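Hydrogen peroxide-inducible genes activator (Corynebacterium glutamicum, PDB 6G1B) is a LysR-type transcriptional regulator that probably senses hydrogen peroxide and controls genes of the oxidative stress response. Local coordinates at residues P169-D174 against R281-V286. The protein carries 1 engineered substitution. Sequence-based numbering, arbitrary orientation.
Sequences PLYDED and RRIGLV
E173 OE1 takes two bonds from one guanidinium group in a salt bridge: R281 NE and NH2 each lie 2.9 Å from it. OE1 sits in the plane at the guanidinium edge, but both donors meet it from above the same face of the carboxylate, more than 40° out of its plane. Both chains run extended and side by side; S257 holds E173 OE2, while the backbone oxygens of T110 and D206 take R281 NH2 and NH1. Between the same two residues' backbones, E173 N bonds R281 O and R281 N bonds E173 O. The two strands run antiparallel in the mixed sheet of the LysR substrate-binding domain, and a classic beta bulge interrupts their register: L170 N (2.9 Å) and, more weakly, Y171 N (3.3 Å) share I283 O. On the E173 face, I283 CB lies over one face of the Y171 ring, 4.0 Å from its centroid, and F308 of helix 294-317 also stacks with this ring. L170 CD1 reaches I283 CG2 and L285 CG, with L304 of the same helix packed against both leucines. On the other face, with D172 and R282 both exposed, R282 bends at chi2 (66°) and chi3 (56°), turning NE and NH2 side-on to D172 OD2 and OD1, respectively, in a second salt bridge.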
loop_
_atom_site.group_PDB
_atom_site.type_symbol
_atom_site.label_atom_id
_atom_site.label_comp_id
_atom_site.label_asym_id
_atom_site.label_seq_id
_atom_site.Cartn_x
_atom_site.Cartn_y
_atom_site.Cartn_z
ATOM N N PRO A 169 -42.070 -6.490 3.924
ATOM C CA PRO A 169 -42.223 -5.608 5.088
ATOM C C PRO A 169 -41.751 -6.237 6.381
ATOM O O PRO A 169 -41.977 -7.409 6.590
ATOM C CB PRO A 169 -43.736 -5.322 5.138
ATOM C CG PRO A 169 -44.390 -6.262 4.165
ATOM C CD PRO A 169 -43.330 -6.616 3.166
ATOM N N LEU A 170 -41.046 -5.478 7.211
ATOM C CA LEU A 170 -40.562 -5.979 8.486
ATOM C C LEU A 170 -41.397 -5.447 9.651
ATOM O O LEU A 170 -41.889 -6.237 10.457
ATOM C CB LEU A 170 -39.088 -5.607 8.685
ATOM C CG LEU A 170 -38.124 -6.172 7.635
ATOM C CD1 LEU A 170 -36.721 -5.624 7.811
ATOM C CD2 LEU A 170 -38.165 -7.691 7.686
ATOM N N TYR A 171 -41.527 -4.120 9.737
ATOM C CA TYR A 171 -42.151 -3.467 10.869
ATOM C C TYR A 171 -42.337 -1.962 10.652
ATOM O O TYR A 171 -41.617 -1.358 9.854
ATOM C CB TYR A 171 -41.340 -3.669 12.147
ATOM C CG TYR A 171 -39.883 -3.287 12.071
ATOM C CD1 TYR A 171 -39.481 -1.978 12.269
ATOM C CD2 TYR A 171 -38.899 -4.257 11.871
ATOM C CE1 TYR A 171 -38.150 -1.624 12.232
ATOM C CE2 TYR A 171 -37.562 -3.913 11.829
ATOM C CZ TYR A 171 -37.192 -2.610 12.023
ATOM O OH TYR A 171 -35.883 -2.301 11.987
ATOM N N ASP A 172 -43.295 -1.394 11.399
ATOM C CA ASP A 172 -43.443 0.039 11.528
ATOM C C ASP A 172 -42.746 0.482 12.793
ATOM O O ASP A 172 -42.974 -0.070 13.848
ATOM C CB ASP A 172 -44.937 0.418 11.585
ATOM C CG ASP A 172 -45.672 0.021 10.334
ATOM O OD1 ASP A 172 -46.715 -0.681 10.355
ATOM O OD2 ASP A 172 -45.099 0.310 9.266
ATOM N N GLU A 173 -41.909 1.494 12.686
ATOM C CA GLU A 173 -41.137 2.016 13.814
ATOM C C GLU A 173 -41.572 3.450 14.042
ATOM O O GLU A 173 -41.505 4.269 13.146
ATOM C CB GLU A 173 -39.636 1.948 13.533
ATOM C CG GLU A 173 -38.773 2.676 14.540
ATOM C CD GLU A 173 -37.274 2.416 14.378
ATOM O OE1 GLU A 173 -36.803 2.129 13.236
ATOM O OE2 GLU A 173 -36.584 2.507 15.424
ATOM N N ASP A 174 -42.032 3.722 15.241
ATOM C CA ASP A 174 -42.418 5.065 15.613
ATOM C C ASP A 174 -41.203 5.950 15.798
ATOM O O ASP A 174 -40.102 5.452 16.010
ATOM C CB ASP A 174 -43.222 5.074 16.918
ATOM C CG ASP A 174 -44.596 4.480 16.765
ATOM O OD1 ASP A 174 -45.037 3.864 17.763
ATOM O OD2 ASP A 174 -45.246 4.594 15.690
ATOM N N ARG A 281 -42.082 5.024 10.475
ATOM C CA ARG A 281 -41.471 4.634 9.194
ATOM C C ARG A 281 -41.679 3.147 8.996
ATOM O O ARG A 281 -41.686 2.413 9.965
ATOM C CB ARG A 281 -39.977 4.959 9.131
ATOM C CG ARG A 281 -39.104 4.163 10.109
ATOM C CD ARG A 281 -37.654 4.602 9.984
ATOM N NE ARG A 281 -36.774 3.975 10.941
ATOM C CZ ARG A 281 -35.460 4.207 11.017
ATOM N NH1 ARG A 281 -34.876 5.052 10.178
ATOM N NH2 ARG A 281 -34.728 3.605 11.947
ATOM N N ARG A 282 -41.882 2.747 7.749
ATOM C CA ARG A 282 -42.074 1.349 7.401
ATOM C C ARG A 282 -40.710 0.802 6.959
ATOM O O ARG A 282 -40.182 1.205 5.937
ATOM C CB ARG A 282 -43.135 1.211 6.298
ATOM C CG ARG A 282 -43.236 -0.149 5.586
ATOM C CD ARG A 282 -43.697 -1.287 6.465
ATOM N NE ARG A 282 -44.978 -1.061 7.124
ATOM C CZ ARG A 282 -46.160 -1.572 6.776
ATOM N NH1 ARG A 282 -46.322 -2.340 5.700
ATOM N NH2 ARG A 282 -47.218 -1.286 7.525
ATOM N N ILE A 283 -40.119 -0.067 7.767
ATOM C CA ILE A 283 -38.848 -0.697 7.430
ATOM C C ILE A 283 -39.139 -2.013 6.720
ATOM O O ILE A 283 -40.054 -2.738 7.099
ATOM C CB ILE A 283 -37.972 -0.917 8.687
ATOM C CG1 ILE A 283 -37.554 0.426 9.282
ATOM C CG2 ILE A 283 -36.705 -1.730 8.369
ATOM C CD1 ILE A 283 -36.819 1.365 8.360
ATOM N N GLY A 284 -38.369 -2.297 5.679
ATOM C CA GLY A 284 -38.521 -3.515 4.876
ATOM C C GLY A 284 -37.217 -4.077 4.334
ATOM O O GLY A 284 -36.180 -3.442 4.388
ATOM N N LEU A 285 -37.269 -5.282 3.810
ATOM C CA LEU A 285 -36.130 -5.885 3.100
ATOM C C LEU A 285 -36.419 -5.773 1.610
ATOM O O LEU A 285 -37.517 -6.137 1.189
ATOM C CB LEU A 285 -35.986 -7.326 3.473
ATOM C CG LEU A 285 -35.207 -7.762 4.674
ATOM C CD1 LEU A 285 -35.007 -9.282 4.522
ATOM C CD2 LEU A 285 -33.863 -7.054 4.771
ATOM N N VAL A 286 -35.490 -5.247 0.818
ATOM C CA VAL A 286 -35.690 -5.195 -0.622
ATOM C C VAL A 286 -34.649 -6.034 -1.370
ATOM O O VAL A 286 -33.460 -5.987 -1.065
ATOM C CB VAL A 286 -35.990 -3.766 -1.195
ATOM C CG1 VAL A 286 -35.947 -2.699 -0.139
ATOM C CG2 VAL A 286 -35.205 -3.410 -2.425
#